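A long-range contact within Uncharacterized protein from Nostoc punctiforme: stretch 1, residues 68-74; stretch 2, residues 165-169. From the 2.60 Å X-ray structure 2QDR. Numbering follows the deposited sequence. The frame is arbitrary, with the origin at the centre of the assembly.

Stretch 1, residues 68-74: RVRGMPD
Stretch 2 165-169: PLEYK

Stretch 1 folds into a type II turn from Val 69 to Met 72, closed by Met 72 N to Val 69 O at 3.1 Å. Its corner residues, Arg 70 (phi/psi -58/132) and Gly 71 (97/-17), lie against Glu 167 and Tyr 168 (CA–CA 5.0 and 4.8 Å, respectively). Stretch 2 is extended, becoming strand at Tyr 168. One hydrogen bond joins the backbones: Tyr 168 N donates to Arg 70 O (2.8 Å, 159° at hydrogen), and Glu 167 CA approaches the same oxygen at 3.4 Å.

Gly 71 suits its site twice over: its positive phi would jam a CB against the preceding carbonyl, and an ideal CB would lie 2.3 Å from Tyr 168 O.

Tyr 168, chi1 165° (t) and chi2 88°, contributes the most buried area, 88 of 323 Å². Met 72, a selenomethionine (t, p, p: -169°, 74°, 67°), folds over one ring face: SE is 4.4 Å from the ring centroid, 15° off the normal, and CE reaches Tyr 168 CB at 4.2 Å. Gly 71 O meets the edge at Tyr 168 CD2 (3.5 Å).

Val 69, chi1 177° (t), points toward stretch 2. Leu 166 starts sideways, but its t, t rotamer (-174°, 155°) brings CD2 to Val 69 CG1 (3.5 Å). Glu 167 (chi1 -177°, chi2 176°) packs its methylene CG on Arg 70 O (3.4 Å).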

# COMPACT_ATOMS: atom_id res chain seq x y z
N ARG A 68 -10.16 30.56 -42.39
CA ARG A 68 -8.95 30.04 -42.99
C ARG A 68 -7.76 30.52 -42.17
O ARG A 68 -7.75 31.67 -41.74
CB ARG A 68 -8.88 30.60 -44.41
CG ARG A 68 -7.98 29.87 -45.39
CD ARG A 68 -7.93 30.60 -46.73
NE ARG A 68 -9.25 31.10 -47.16
CZ ARG A 68 -10.25 30.37 -47.67
NH1 ARG A 68 -10.16 29.05 -47.81
NH2 ARG A 68 -11.38 30.97 -48.01
N VAL A 69 -6.77 29.65 -41.93
CA VAL A 69 -5.59 30.02 -41.14
C VAL A 69 -4.73 31.00 -41.95
O VAL A 69 -4.47 30.74 -43.12
CB VAL A 69 -4.76 28.80 -40.72
CG1 VAL A 69 -3.48 29.22 -39.97
CG2 VAL A 69 -5.59 27.86 -39.86
N ARG A 70 -4.31 32.11 -41.33
CA ARG A 70 -3.51 33.14 -42.02
C ARG A 70 -2.23 32.51 -42.57
O ARG A 70 -1.58 31.73 -41.87
CB ARG A 70 -3.21 34.34 -41.10
CG ARG A 70 -2.59 35.58 -41.83
CD ARG A 70 -2.44 36.81 -40.91
N GLY A 71 -1.92 32.78 -43.84
CA GLY A 71 -0.74 32.23 -44.51
C GLY A 71 -1.02 30.98 -45.35
O GLY A 71 -0.22 30.63 -46.21
N MSE A 72 -2.16 30.33 -45.13
CA MSE A 72 -2.57 29.14 -45.86
C MSE A 72 -2.86 29.50 -47.30
O MSE A 72 -3.31 30.62 -47.55
CB MSE A 72 -3.85 28.61 -45.22
CG MSE A 72 -4.33 27.25 -45.62
SE MSE A 72 -3.24 25.84 -44.85
CE MSE A 72 -3.66 26.02 -42.96
N PRO A 73 -2.56 28.60 -48.28
CA PRO A 73 -2.90 28.96 -49.66
C PRO A 73 -4.41 29.22 -49.77
O PRO A 73 -5.21 28.50 -49.16
CB PRO A 73 -2.47 27.73 -50.46
CG PRO A 73 -1.45 27.07 -49.63
CD PRO A 73 -1.88 27.30 -48.21
N ASP A 74 -4.79 30.26 -50.50
CA ASP A 74 -6.24 30.63 -50.62
C ASP A 74 -7.12 29.57 -51.31
O ASP A 74 -8.31 29.51 -51.02
CB ASP A 74 -6.45 32.06 -51.20
CG ASP A 74 -5.75 32.29 -52.50
OD1 ASP A 74 -5.07 31.38 -52.99
OD2 ASP A 74 -5.88 33.42 -53.02
N PRO A 165 0.06 35.96 -33.00
CA PRO A 165 -1.10 35.23 -33.56
C PRO A 165 -0.60 34.10 -34.47
O PRO A 165 0.41 34.28 -35.16
CB PRO A 165 -1.88 36.29 -34.32
CG PRO A 165 -0.96 37.46 -34.48
CD PRO A 165 0.15 37.35 -33.49
N LEU A 166 -1.29 32.97 -34.46
CA LEU A 166 -0.87 31.80 -35.25
C LEU A 166 -0.98 32.05 -36.76
O LEU A 166 -1.95 32.64 -37.24
CB LEU A 166 -1.65 30.54 -34.81
CG LEU A 166 -1.24 29.18 -35.43
CD1 LEU A 166 -1.61 28.00 -34.54
CD2 LEU A 166 -1.78 28.99 -36.87
N GLU A 167 0.03 31.57 -37.49
CA GLU A 167 0.11 31.72 -38.93
C GLU A 167 0.82 30.52 -39.57
O GLU A 167 1.78 30.01 -39.01
CB GLU A 167 0.85 33.04 -39.19
CG GLU A 167 1.00 33.49 -40.64
CD GLU A 167 1.67 34.86 -40.78
OE1 GLU A 167 1.62 35.65 -39.81
OE2 GLU A 167 2.20 35.15 -41.88
N TYR A 168 0.32 30.05 -40.70
CA TYR A 168 0.92 28.93 -41.43
C TYR A 168 2.08 29.44 -42.30
O TYR A 168 2.03 30.55 -42.83
CB TYR A 168 -0.11 28.18 -42.31
CG TYR A 168 0.51 27.25 -43.35
CD1 TYR A 168 0.82 25.93 -43.06
CD2 TYR A 168 0.80 27.73 -44.63
CE1 TYR A 168 1.40 25.11 -44.04
CE2 TYR A 168 1.39 26.94 -45.60
CZ TYR A 168 1.69 25.63 -45.30
OH TYR A 168 2.26 24.88 -46.29
N LYS A 169 3.11 28.61 -42.43
CA LYS A 169 4.28 28.87 -43.24
C LYS A 169 4.75 27.53 -43.78
O LYS A 169 4.82 26.55 -43.04
CB LYS A 169 5.40 29.60 -42.48
CG LYS A 169 5.17 31.10 -42.17
CD LYS A 169 5.02 31.94 -43.46
CE LYS A 169 4.98 33.45 -43.24
NZ LYS A 169 6.29 34.01 -42.79